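Local coordinates for nitrite oxidoreductase subunit A (Kuenenia stuttgartiensis, PDB 7B04), which belongs to the molybdopterin oxidoreductase family and binds an iron/sulfur cluster, a molybdenum atom and two MD1 ligands, at residues Thr517-Ala522 with Thr549-Tyr554; Ser299-Gln304 with Lys513-Ile518; Leu246-Ala251 with Glu587-Pro592; Gly238-Asn243 with Gly583-Asp588. All blocks are in the same frame, centred on the assembly; numbering follows the deposited sequence.

Contact 1: residues Thr517-Ala522 with Thr549-Tyr554; sequences TIKPVA and TGNVGY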
loop_
_atom_site.group_PDB
_atom_site.type_symbol
_atom_site.label_atom_id
_atom_site.label_comp_id
_atom_site.label_asym_id
_atom_site.label_seq_id
_atom_site.Cartn_x
_atom_site.Cartn_y
_atom_site.Cartn_z
ATOM N N THR B 517 -12.242 -13.826 -31.195
ATOM C CA THR B 517 -13.508 -13.155 -31.505
ATOM C C THR B 517 -13.549 -11.688 -31.080
ATOM O O THR B 517 -14.506 -10.984 -31.427
ATOM C CB THR B 517 -14.718 -13.900 -30.902
ATOM O OG1 THR B 517 -14.972 -13.420 -29.571
ATOM C CG2 THR B 517 -14.585 -15.406 -30.968
ATOM N N ILE B 518 -12.599 -11.220 -30.269
ATOM C CA ILE B 518 -12.621 -9.854 -29.746
ATOM C C ILE B 518 -11.442 -9.033 -30.276
ATOM O O ILE B 518 -10.328 -9.544 -30.450
ATOM C CB ILE B 518 -12.615 -9.843 -28.205
ATOM C CG1 ILE B 518 -13.714 -10.775 -27.690
ATOM C CG2 ILE B 518 -12.827 -8.436 -27.679
ATOM C CD1 ILE B 518 -14.117 -10.558 -26.252
ATOM N N LYS B 519 -11.716 -7.755 -30.579
ATOM C CA LYS B 519 -10.731 -6.711 -30.869
ATOM C C LYS B 519 -11.115 -5.475 -30.058
ATOM O O LYS B 519 -12.309 -5.155 -29.977
ATOM C CB LYS B 519 -10.717 -6.388 -32.370
ATOM C CG LYS B 519 -9.847 -7.334 -33.199
ATOM C CD LYS B 519 -9.179 -6.621 -34.367
ATOM C CE LYS B 519 -8.372 -7.588 -35.224
ATOM N NZ LYS B 519 -7.442 -6.847 -36.119
ATOM N N PRO B 520 -10.153 -4.745 -29.455
ATOM C CA PRO B 520 -8.744 -5.024 -29.181
ATOM C C PRO B 520 -8.532 -5.990 -28.041
ATOM O O PRO B 520 -9.291 -6.014 -27.066
ATOM C CB PRO B 520 -8.200 -3.645 -28.785
ATOM C CG PRO B 520 -9.183 -2.657 -29.333
ATOM C CD PRO B 520 -10.475 -3.359 -29.082
ATOM N N VAL B 521 -7.516 -6.829 -28.196
ATOM C CA VAL B 521 -7.090 -7.776 -27.176
ATOM C C VAL B 521 -5.737 -7.296 -26.670
ATOM O O VAL B 521 -4.862 -6.939 -27.473
ATOM C CB VAL B 521 -7.000 -9.208 -27.734
ATOM C CG1 VAL B 521 -6.188 -10.112 -26.808
ATOM C CG2 VAL B 521 -8.389 -9.775 -27.973
ATOM N N ALA B 522 -5.567 -7.276 -25.350
ATOM C CA ALA B 522 -4.308 -6.858 -24.756
ATOM C C ALA B 522 -3.894 -7.854 -23.687
ATOM O O ALA B 522 -4.710 -8.266 -22.855
ATOM C CB ALA B 522 -4.414 -5.457 -24.142
ATOM N N THR B 549 -3.561 -12.331 -34.275
ATOM C CA THR B 549 -4.889 -11.736 -34.261
ATOM C C THR B 549 -4.898 -10.266 -34.657
ATOM O O THR B 549 -5.973 -9.660 -34.699
ATOM C CB THR B 549 -5.507 -11.883 -32.871
ATOM O OG1 THR B 549 -4.594 -11.374 -31.889
ATOM C CG2 THR B 549 -5.811 -13.340 -32.570
ATOM N N GLY B 550 -3.743 -9.686 -34.963
ATOM C CA GLY B 550 -3.678 -8.294 -35.367
ATOM C C GLY B 550 -3.978 -7.294 -34.270
ATOM O O GLY B 550 -4.730 -6.337 -34.484
ATOM N N ASN B 551 -3.401 -7.501 -33.090
ATOM C CA ASN B 551 -3.656 -6.650 -31.934
ATOM C C ASN B 551 -2.375 -6.025 -31.390
ATOM O O ASN B 551 -2.182 -5.928 -30.178
ATOM C CB ASN B 551 -4.395 -7.425 -30.848
ATOM C CG ASN B 551 -5.754 -7.909 -31.304
ATOM O OD1 ASN B 551 -6.110 -9.072 -31.110
ATOM N ND2 ASN B 551 -6.525 -7.015 -31.912
ATOM N N VAL B 552 -1.456 -5.633 -32.268
ATOM C CA VAL B 552 -0.267 -4.889 -31.865
ATOM C C VAL B 552 -0.217 -3.596 -32.668
ATOM O O VAL B 552 -0.316 -3.620 -33.899
ATOM C CB VAL B 552 1.025 -5.705 -32.063
ATOM C CG1 VAL B 552 2.252 -4.825 -31.859
ATOM C CG2 VAL B 552 1.052 -6.888 -31.114
ATOM N N GLY B 553 -0.064 -2.470 -31.971
ATOM C CA GLY B 553 0.004 -1.170 -32.603
ATOM C C GLY B 553 -1.302 -0.408 -32.656
ATOM O O GLY B 553 -1.310 0.738 -33.125
ATOM N N TYR B 554 -2.402 -1.000 -32.193
ATOM C CA TYR B 554 -3.707 -0.359 -32.203
ATOM C C TYR B 554 -4.141 -0.058 -30.775
ATOM O O TYR B 554 -3.849 -0.820 -29.849
ATOM C CB TYR B 554 -4.754 -1.244 -32.885
ATOM C CG TYR B 554 -4.375 -1.695 -34.275
ATOM C CD1 TYR B 554 -4.548 -0.857 -35.368
ATOM C CD2 TYR B 554 -3.848 -2.961 -34.496
ATOM C CE1 TYR B 554 -4.206 -1.265 -36.643
ATOM C CE2 TYR B 554 -3.502 -3.378 -35.769
ATOM C CZ TYR B 554 -3.684 -2.525 -36.837
ATOM O OH TYR B 554 -3.342 -2.935 -38.104
#
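T549 meets K519 through its backbone: CE of the lysine approaches the T549 carbonyl O at 3.2 Å. The ammonium lies near the same oxygen, but at an angle unsuited to a bond. The T549 hydroxyl is hydrogen-bonded to P545 O of the preceding helix and also lies close to N551 OD1 (OG1 to OD1 2.9 Å). G550, the first residue to leave the helix, has positive phi and accepts the one hydrogen bond between the segments, from K519 NZ to G550 O at 3.2 Å. The donor sits 37° above the carbonyl plane, with a C=O...N angle of 119°. N551 is the most deeply engaged residue. Its CG stands anti to the carbonyl carbon (chi1 -62°), and its side chain runs aslant to those of K519 and V521. ND2 rests beside the lysine stem, 3.6 Å from K519 CG. OD1 lies 3.5 Å from V521 CB, while N551 CB packs 3.4 Å from V521 O. The asparagine is thus wedged between an exposed lysine chain and a buried valine. P520, which follows a cis peptide bond, adds its CA beside ND2. The two segments belong to a beta-alpha-beta crossover: strand 521-525 leads through helices to its parallel neighbour 558-561, in a five-stranded sheet of order 3-2-1-4-5, as in Rossmann-like domains.

Contact 2: residues Ser299-Gln304 with Lys513-Ile518; sequences SKLLIQ and KDIATI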
loop_
_atom_site.group_PDB
_atom_site.type_symbol
_atom_site.label_atom_id
_atom_site.label_comp_id
_atom_site.label_asym_id
_atom_site.label_seq_id
_atom_site.Cartn_x
_atom_site.Cartn_y
_atom_site.Cartn_z
ATOM N N SER B 299 -9.265 -1.243 -24.129
ATOM C CA SER B 299 -9.273 -2.680 -24.375
ATOM C C SER B 299 -10.651 -3.273 -24.104
ATOM O O SER B 299 -11.353 -2.856 -23.178
ATOM C CB SER B 299 -8.226 -3.373 -23.501
ATOM O OG SER B 299 -6.918 -2.932 -23.819
ATOM N N LYS B 300 -11.039 -4.255 -24.926
ATOM C CA LYS B 300 -12.304 -4.956 -24.743
ATOM C C LYS B 300 -12.168 -6.398 -24.266
ATOM O O LYS B 300 -13.129 -6.933 -23.706
ATOM C CB LYS B 300 -13.123 -4.914 -26.042
ATOM C CG LYS B 300 -13.468 -3.488 -26.454
ATOM C CD LYS B 300 -14.176 -2.752 -25.318
ATOM C CE LYS B 300 -14.456 -1.296 -25.667
ATOM N NZ LYS B 300 -15.050 -0.545 -24.521
ATOM N N LEU B 301 -11.033 -7.055 -24.497
ATOM C CA LEU B 301 -10.687 -8.267 -23.757
ATOM C C LEU B 301 -9.268 -8.083 -23.253
ATOM O O LEU B 301 -8.313 -8.082 -24.039
ATOM C CB LEU B 301 -10.804 -9.537 -24.599
ATOM C CG LEU B 301 -10.247 -10.742 -23.825
ATOM C CD1 LEU B 301 -11.306 -11.402 -22.961
ATOM C CD2 LEU B 301 -9.611 -11.763 -24.755
ATOM N N LEU B 302 -9.142 -7.942 -21.943
ATOM C CA LEU B 302 -7.890 -7.597 -21.293
ATOM C C LEU B 302 -7.377 -8.789 -20.497
ATOM O O LEU B 302 -8.055 -9.260 -19.580
ATOM C CB LEU B 302 -8.104 -6.385 -20.398
ATOM C CG LEU B 302 -6.860 -6.024 -19.636
ATOM C CD1 LEU B 302 -5.845 -5.764 -20.680
ATOM C CD2 LEU B 302 -7.189 -4.769 -18.967
ATOM N N ILE B 303 -6.164 -9.238 -20.816
ATOM C CA ILE B 303 -5.587 -10.446 -20.236
ATOM C C ILE B 303 -4.421 -10.068 -19.332
ATOM O O ILE B 303 -3.555 -9.273 -19.716
ATOM C CB ILE B 303 -5.138 -11.426 -21.334
ATOM C CG1 ILE B 303 -6.344 -11.897 -22.153
ATOM C CG2 ILE B 303 -4.402 -12.617 -20.731
ATOM C CD1 ILE B 303 -5.973 -12.546 -23.462
ATOM N N GLN B 304 -4.400 -10.652 -18.134
ATOM C CA GLN B 304 -3.395 -10.375 -17.114
ATOM C C GLN B 304 -2.775 -11.703 -16.709
ATOM O O GLN B 304 -3.487 -12.601 -16.246
ATOM C CB GLN B 304 -4.018 -9.683 -15.890
ATOM C CG GLN B 304 -4.135 -8.168 -15.982
ATOM C CD GLN B 304 -5.332 -7.632 -15.211
ATOM O OE1 GLN B 304 -6.387 -8.266 -15.160
ATOM N NE2 GLN B 304 -5.168 -6.466 -14.598
ATOM N N LYS B 513 -10.749 -18.848 -27.686
ATOM C CA LYS B 513 -11.809 -18.289 -28.507
ATOM C C LYS B 513 -11.907 -16.783 -28.315
ATOM O O LYS B 513 -11.848 -16.035 -29.295
ATOM C CB LYS B 513 -13.138 -18.968 -28.174
ATOM C CG LYS B 513 -14.267 -18.635 -29.132
ATOM C CD LYS B 513 -15.494 -19.508 -28.915
ATOM C CE LYS B 513 -16.549 -19.225 -29.977
ATOM N NZ LYS B 513 -16.063 -19.581 -31.340
ATOM N N ASP B 514 -11.861 -16.315 -27.060
ATOM C CA ASP B 514 -12.041 -14.889 -26.791
ATOM C C ASP B 514 -11.013 -14.046 -27.532
ATOM O O ASP B 514 -11.348 -12.989 -28.081
ATOM C CB ASP B 514 -11.982 -14.614 -25.287
ATOM C CG ASP B 514 -13.287 -14.942 -24.581
ATOM O OD1 ASP B 514 -14.353 -14.848 -25.226
ATOM O OD2 ASP B 514 -13.245 -15.292 -23.382
ATOM N N ILE B 515 -9.756 -14.497 -27.562
ATOM C CA ILE B 515 -8.718 -13.773 -28.293
ATOM C C ILE B 515 -9.080 -13.669 -29.771
ATOM O O ILE B 515 -8.814 -12.651 -30.422
ATOM C CB ILE B 515 -7.352 -14.456 -28.083
ATOM C CG1 ILE B 515 -6.938 -14.380 -26.612
ATOM C CG2 ILE B 515 -6.289 -13.826 -28.967
ATOM C CD1 ILE B 515 -5.768 -15.274 -26.269
ATOM N N ALA B 516 -9.708 -14.714 -30.318
ATOM C CA ALA B 516 -10.018 -14.765 -31.742
ATOM C C ALA B 516 -11.303 -14.031 -32.124
ATOM O O ALA B 516 -11.445 -13.648 -33.291
ATOM C CB ALA B 516 -10.105 -16.219 -32.207
ATOM N N THR B 517 -12.242 -13.826 -31.195
ATOM C CA THR B 517 -13.508 -13.155 -31.505
ATOM C C THR B 517 -13.549 -11.688 -31.080
ATOM O O THR B 517 -14.506 -10.984 -31.427
ATOM C CB THR B 517 -14.718 -13.900 -30.902
ATOM O OG1 THR B 517 -14.972 -13.420 -29.571
ATOM C CG2 THR B 517 -14.585 -15.406 -30.968
ATOM N N ILE B 518 -12.599 -11.220 -30.269
ATOM C CA ILE B 518 -12.621 -9.854 -29.746
ATOM C C ILE B 518 -11.442 -9.033 -30.276
ATOM O O ILE B 518 -10.328 -9.544 -30.450
ATOM C CB ILE B 518 -12.615 -9.843 -28.205
ATOM C CG1 ILE B 518 -13.714 -10.775 -27.690
ATOM C CG2 ILE B 518 -12.827 -8.436 -27.679
ATOM C CD1 ILE B 518 -14.117 -10.558 -26.252
#
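L301 and I518 make the central apolar contact. I518 straddles L301 CB with two methyls, CD1 and CG2, each 3.8 Å from it. The isoleucine's first torsion (chi1 -51°) sets CG2 anti to the backbone N and CG1 anti to the carbonyl carbon, and chi2 (-162°) then places CD1. CG2 also reaches K300 CB at 3.9 Å. The L301 side chain, with CG anti to its own backbone N, extends onto the helix, where CD2 lies 3.7 Å from D514 CB; the leucine and aspartate chains cross at about a right angle. CD2 also lies 4.2 Å from I515 CG1. Two residues along the strand, I303 meets I515 in a similar perpendicular crossing, CD1 to CG1 at 3.8 Å. Behind this shell, the last turn of helix 505-517 runs roughly antiparallel to strand 301-304, at 140°, with the axes 9.6 Å apart. The strand is held by backbone hydrogen bonds on both flanks, to P520 and A522 and to K329. The charged groups point elsewhere: K300 NZ bonds to R326 O and forms a cation-pi contact with F364 of subunit B, whereas D514 has a weak hydrogen bond to Y346 and a long, weak ion pair with K329. Between these two segments the side chains meet through carbon atoms, so the contact is dispersive and hydrophobic, and even the aspartate and lysine contribute carbon here while their polar ends are engaged outside it.

Contact 3: residues Leu246-Ala251 with Glu587-Pro592; sequences LAIVDA and EDVFKP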
loop_
_atom_site.group_PDB
_atom_site.type_symbol
_atom_site.label_atom_id
_atom_site.label_comp_id
_atom_site.label_asym_id
_atom_site.label_seq_id
_atom_site.Cartn_x
_atom_site.Cartn_y
_atom_site.Cartn_z
ATOM N N LEU B 246 35.166 10.524 -12.951
ATOM C CA LEU B 246 36.290 9.789 -12.384
ATOM C C LEU B 246 37.379 9.490 -13.402
ATOM O O LEU B 246 38.453 9.020 -13.011
ATOM C CB LEU B 246 35.801 8.488 -11.752
ATOM C CG LEU B 246 34.965 8.681 -10.489
ATOM C CD1 LEU B 246 34.435 7.351 -10.024
ATOM C CD2 LEU B 246 35.784 9.343 -9.394
ATOM N N ALA B 247 37.126 9.733 -14.691
ATOM C CA ALA B 247 38.190 9.631 -15.681
ATOM C C ALA B 247 39.347 10.565 -15.347
ATOM O O ALA B 247 40.506 10.237 -15.624
ATOM C CB ALA B 247 37.644 9.929 -17.077
ATOM N N ILE B 248 39.052 11.731 -14.763
ATOM C CA ILE B 248 40.116 12.641 -14.341
ATOM C C ILE B 248 40.991 11.982 -13.283
ATOM O O ILE B 248 42.223 12.065 -13.331
ATOM C CB ILE B 248 39.528 13.965 -13.823
ATOM C CG1 ILE B 248 38.663 14.639 -14.884
ATOM C CG2 ILE B 248 40.644 14.905 -13.397
ATOM C CD1 ILE B 248 37.923 15.854 -14.359
ATOM N N VAL B 249 40.365 11.327 -12.300
ATOM C CA VAL B 249 41.131 10.655 -11.254
ATOM C C VAL B 249 42.004 9.565 -11.859
ATOM O O VAL B 249 43.141 9.345 -11.426
ATOM C CB VAL B 249 40.194 10.091 -10.170
ATOM C CG1 VAL B 249 40.957 9.863 -8.874
ATOM C CG2 VAL B 249 39.017 11.023 -9.943
ATOM N N ASP B 250 41.486 8.870 -12.873
ATOM C CA ASP B 250 42.287 7.874 -13.574
ATOM C C ASP B 250 43.479 8.523 -14.264
ATOM O O ASP B 250 44.578 7.956 -14.286
ATOM C CB ASP B 250 41.420 7.123 -14.583
ATOM C CG ASP B 250 42.146 5.961 -15.224
ATOM O OD1 ASP B 250 42.351 4.936 -14.540
ATOM O OD2 ASP B 250 42.510 6.069 -16.414
ATOM N N ALA B 251 43.277 9.711 -14.839
ATOM C CA ALA B 251 44.388 10.446 -15.436
ATOM C C ALA B 251 45.445 10.789 -14.394
ATOM O O ALA B 251 46.647 10.740 -14.678
ATOM C CB ALA B 251 43.873 11.712 -16.120
ATOM N N GLU B 587 28.379 13.792 -21.139
ATOM C CA GLU B 587 29.085 14.991 -21.560
ATOM C C GLU B 587 30.585 14.778 -21.404
ATOM O O GLU B 587 31.036 14.097 -20.479
ATOM C CB GLU B 587 28.630 16.193 -20.731
ATOM C CG GLU B 587 28.682 17.524 -21.461
ATOM C CD GLU B 587 28.839 18.697 -20.512
ATOM O OE1 GLU B 587 29.744 18.649 -19.652
ATOM O OE2 GLU B 587 28.056 19.663 -20.620
ATOM N N ASP B 588 31.361 15.348 -22.324
ATOM C CA ASP B 588 32.807 15.179 -22.272
ATOM C C ASP B 588 33.353 15.805 -20.995
ATOM O O ASP B 588 33.252 17.019 -20.794
ATOM C CB ASP B 588 33.464 15.795 -23.507
ATOM C CG ASP B 588 34.905 15.345 -23.686
ATOM O OD1 ASP B 588 35.461 14.731 -22.750
ATOM O OD2 ASP B 588 35.486 15.593 -24.761
ATOM N N VAL B 589 33.926 14.964 -20.130
ATOM C CA VAL B 589 34.435 15.437 -18.846
ATOM C C VAL B 589 35.559 16.438 -19.051
ATOM O O VAL B 589 35.643 17.455 -18.350
ATOM C CB VAL B 589 34.887 14.241 -17.991
ATOM C CG1 VAL B 589 35.588 14.719 -16.743
ATOM C CG2 VAL B 589 33.698 13.388 -17.635
ATOM N N PHE B 590 36.423 16.185 -20.027
ATOM C CA PHE B 590 37.563 17.044 -20.290
ATOM C C PHE B 590 37.189 18.191 -21.216
ATOM O O PHE B 590 38.000 19.101 -21.421
ATOM C CB PHE B 590 38.714 16.214 -20.867
ATOM C CG PHE B 590 39.362 15.302 -19.864
ATOM C CD1 PHE B 590 40.581 15.626 -19.292
ATOM C CD2 PHE B 590 38.737 14.130 -19.472
ATOM C CE1 PHE B 590 41.176 14.778 -18.374
ATOM C CE2 PHE B 590 39.327 13.279 -18.552
ATOM C CZ PHE B 590 40.547 13.606 -18.002
ATOM N N LYS B 591 35.980 18.163 -21.785
ATOM C CA LYS B 591 35.471 19.254 -22.620
ATOM C C LYS B 591 34.039 19.606 -22.221
ATOM O O LYS B 591 33.096 19.399 -22.991
ATOM C CB LYS B 591 35.535 18.864 -24.094
ATOM C CG LYS B 591 36.908 18.966 -24.734
ATOM C CD LYS B 591 36.968 18.037 -25.941
ATOM C CE LYS B 591 37.927 18.535 -26.989
ATOM N NZ LYS B 591 38.022 20.009 -26.954
ATOM N N PRO B 592 33.832 20.090 -20.990
ATOM C CA PRO B 592 32.483 20.480 -20.561
ATOM C C PRO B 592 32.137 21.888 -21.023
ATOM O O PRO B 592 32.996 22.766 -21.159
ATOM C CB PRO B 592 32.584 20.424 -19.031
ATOM C CG PRO B 592 33.957 20.928 -18.787
ATOM C CD PRO B 592 34.824 20.403 -19.933
#
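F590, I248 and V589 bury the most surface here. The end of the F590 side chain comes closer to the helix than its base; chi1 (-71°) puts CG anti to the carbonyl carbon. The far end of the ring, CZ, lies 3.8 Å from I248 CG1. The same carbon makes an off-centre CH-pi contact, 4.2 Å from the centroid of the F590 ring and 30° from its normal; the two side chains slide past each other in opposite directions. Two alanines of the helix border the ring edge near its plane, with A247 CB 4.0 Å from F590 CE2 and A251 CB slightly farther from CZ. V589 CG1 touches the end of I248, 3.5 Å from CD1. The loop that presents both residues is shaped by an Asx turn, F590 N donating to D588 OD1 at 3.2 Å from above the carboxylate plane, and R608 forms a salt bridge with the same oxygen. In the fold, I248 and F590 also pack on R753 of helix 753-757, and V589 O bonds to N757 ND2 at that helix's end. L246 and V249 turn the other way, onto helix 734-749, so helix 238-254 lies between that helix and the 587-592 loop.

Contact 4: residues Gly238-Asn243 with Gly583-Asp588; sequences GMYRFN and GWVAED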
loop_
_atom_site.group_PDB
_atom_site.type_symbol
_atom_site.label_atom_id
_atom_site.label_comp_id
_atom_site.label_asym_id
_atom_site.label_seq_id
_atom_site.Cartn_x
_atom_site.Cartn_y
_atom_site.Cartn_z
ATOM N N GLY B 238 22.680 11.915 -11.789
ATOM C CA GLY B 238 23.947 12.606 -11.663
ATOM C C GLY B 238 25.072 11.707 -11.199
ATOM O O GLY B 238 26.244 12.046 -11.388
ATOM N N MET B 239 24.742 10.568 -10.582
ATOM C CA MET B 239 25.766 9.597 -10.217
ATOM C C MET B 239 26.489 9.069 -11.449
ATOM O O MET B 239 27.705 8.847 -11.416
ATOM C CB MET B 239 25.136 8.445 -9.437
ATOM C CG MET B 239 26.132 7.436 -8.898
ATOM S SD MET B 239 27.203 8.151 -7.642
ATOM C CE MET B 239 26.050 8.308 -6.285
ATOM N N TYR B 240 25.759 8.866 -12.550
ATOM C CA TYR B 240 26.408 8.463 -13.793
ATOM C C TYR B 240 27.348 9.547 -14.302
ATOM O O TYR B 240 28.383 9.242 -14.905
ATOM C CB TYR B 240 25.363 8.125 -14.858
ATOM C CG TYR B 240 24.576 6.860 -14.593
ATOM C CD1 TYR B 240 24.872 6.043 -13.509
ATOM C CD2 TYR B 240 23.544 6.477 -15.438
ATOM C CE1 TYR B 240 24.152 4.886 -13.269
ATOM C CE2 TYR B 240 22.823 5.321 -15.208
ATOM C CZ TYR B 240 23.128 4.532 -14.123
ATOM O OH TYR B 240 22.406 3.382 -13.895
ATOM N N ARG B 241 27.005 10.815 -14.068
ATOM C CA ARG B 241 27.919 11.903 -14.394
ATOM C C ARG B 241 29.150 11.865 -13.498
ATOM O O ARG B 241 30.271 12.107 -13.960
ATOM C CB ARG B 241 27.193 13.243 -14.266
ATOM C CG ARG B 241 27.958 14.444 -14.789
ATOM C CD ARG B 241 27.143 15.713 -14.592
ATOM N NE ARG B 241 27.826 16.900 -15.101
ATOM C CZ ARG B 241 27.681 17.373 -16.333
ATOM N NH1 ARG B 241 26.878 16.760 -17.192
ATOM N NH2 ARG B 241 28.341 18.460 -16.709
ATOM N N PHE B 242 28.956 11.566 -12.211
ATOM C CA PHE B 242 30.084 11.437 -11.293
ATOM C C PHE B 242 31.034 10.333 -11.741
ATOM O O PHE B 242 32.258 10.512 -11.723
ATOM C CB PHE B 242 29.579 11.170 -9.876
ATOM C CG PHE B 242 30.669 11.089 -8.848
ATOM C CD1 PHE B 242 31.262 12.240 -8.356
ATOM C CD2 PHE B 242 31.103 9.862 -8.374
ATOM C CE1 PHE B 242 32.268 12.168 -7.408
ATOM C CE2 PHE B 242 32.107 9.783 -7.429
ATOM C CZ PHE B 242 32.690 10.938 -6.945
ATOM N N ASN B 243 30.449 9.223 -12.134
ATOM C CA ASN B 243 31.212 8.058 -12.609
ATOM C C ASN B 243 32.013 8.495 -13.825
ATOM O O ASN B 243 33.146 8.101 -13.975
ATOM C CB ASN B 243 30.225 6.998 -13.059
ATOM C CG ASN B 243 29.610 6.297 -11.888
ATOM O OD1 ASN B 243 30.165 6.323 -10.818
ATOM N ND2 ASN B 243 28.488 5.655 -12.090
ATOM N N GLY B 583 23.401 14.070 -22.900
ATOM C CA GLY B 583 23.881 15.398 -22.558
ATOM C C GLY B 583 24.218 15.539 -21.086
ATOM O O GLY B 583 25.181 16.218 -20.721
ATOM N N TRP B 584 23.425 14.904 -20.220
ATOM C CA TRP B 584 23.658 14.992 -18.783
ATOM C C TRP B 584 24.696 13.981 -18.303
ATOM O O TRP B 584 25.568 14.324 -17.497
ATOM C CB TRP B 584 22.336 14.798 -18.039
ATOM C CG TRP B 584 22.466 14.628 -16.559
ATOM C CD1 TRP B 584 22.090 13.541 -15.825
ATOM C CD2 TRP B 584 22.995 15.578 -15.626
ATOM N NE1 TRP B 584 22.356 13.752 -14.495
ATOM C CE2 TRP B 584 22.912 14.995 -14.347
ATOM C CE3 TRP B 584 23.532 16.862 -15.748
ATOM C CZ2 TRP B 584 23.347 15.653 -13.198
ATOM C CZ3 TRP B 584 23.964 17.510 -14.606
ATOM C CH2 TRP B 584 23.869 16.906 -13.350
ATOM N N VAL B 585 24.623 12.739 -18.783
ATOM C CA VAL B 585 25.466 11.671 -18.252
ATOM C C VAL B 585 26.705 11.382 -19.096
ATOM O O VAL B 585 27.676 10.816 -18.569
ATOM C CB VAL B 585 24.654 10.372 -18.067
ATOM C CG1 VAL B 585 23.505 10.598 -17.100
ATOM C CG2 VAL B 585 24.151 9.863 -19.409
ATOM N N ALA B 586 26.709 11.750 -20.376
ATOM C CA ALA B 586 27.814 11.426 -21.268
ATOM C C ALA B 586 28.440 12.680 -21.866
ATOM O O ALA B 586 28.980 12.646 -22.973
ATOM C CB ALA B 586 27.357 10.476 -22.374
ATOM N N GLU B 587 28.379 13.792 -21.139
ATOM C CA GLU B 587 29.085 14.991 -21.560
ATOM C C GLU B 587 30.585 14.778 -21.404
ATOM O O GLU B 587 31.036 14.097 -20.479
ATOM C CB GLU B 587 28.630 16.193 -20.731
ATOM C CG GLU B 587 28.682 17.524 -21.461
ATOM C CD GLU B 587 28.839 18.697 -20.512
ATOM O OE1 GLU B 587 29.744 18.649 -19.652
ATOM O OE2 GLU B 587 28.056 19.663 -20.620
ATOM N N ASP B 588 31.361 15.348 -22.324
ATOM C CA ASP B 588 32.807 15.179 -22.272
ATOM C C ASP B 588 33.353 15.805 -20.995
ATOM O O ASP B 588 33.252 17.019 -20.794
ATOM C CB ASP B 588 33.464 15.795 -23.507
ATOM C CG ASP B 588 34.905 15.345 -23.686
ATOM O OD1 ASP B 588 35.461 14.731 -22.750
ATOM O OD2 ASP B 588 35.486 15.593 -24.761
#
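R241 lies against W584, and this pair forms the compact part of the contact. The arginine is extended from CG to NE, with CG anti to the backbone N (chi1 -171°), and its CD sits over the indole. The CH-pi contact is close to face-on: CD is 3.8 Å from the centroid of the W584 six-membered ring, 16° off the normal. Guanidinium and indole planes are nearly parallel, and the two chains cross at about a right angle. NH1 then reaches back to the W584 backbone, donating to W584 O at 2.8 Å with an N-H...O angle of 145°, this acceptor lying near the guanidinium plane. NE is occupied by N757 O. G238 N lies at the pyrrole edge near the ring plane, and its CA is 3.4 Å from W584 NE1. The G238 and indole nitrogens are both donors and do not bond each other. The looser part is made by E587 and V585. NH2 of R241 has a weak salt bridge to E587 OE1 at 3.3 Å, the carboxylate being turned well out of the guanidinium plane; E587 also has a long, weak ion pair with R772. The partly exposed V585 merely brings CG1 to 3.8 Å from Y240 CB, while the phenol hydroxyl bonds to W267 O. The contact joins the start of helix 238-254 to the end of helix 582-585. Helix 767-774 packs beside both through Y769, which touches R241 and meets W584 edge-to-face, whereas F242 faces helix 734-749, as does M239.

The four contacts form two pairs. Contacts 1 and 2, with centres 8 Å apart, share T517 and I518 and are tied to one parallel sheet, in which strands 301-304 and 521-525 are neighbours joined by backbone bonds from A522 to L301 and I303. The centres of contacts 3 and 4 are about 10 Å apart; both use helix 238-254 and share E587 and D588. The pairs stay about 28 Å or more apart at their nearest atoms. Along the chain, helix 238-254 comes first, the sheet residues follow, and 583-592 returns to the helix. Contact 2 lies across the chain's centre from contacts 3 and 4, so the two pairs pack separate regions of the subunit.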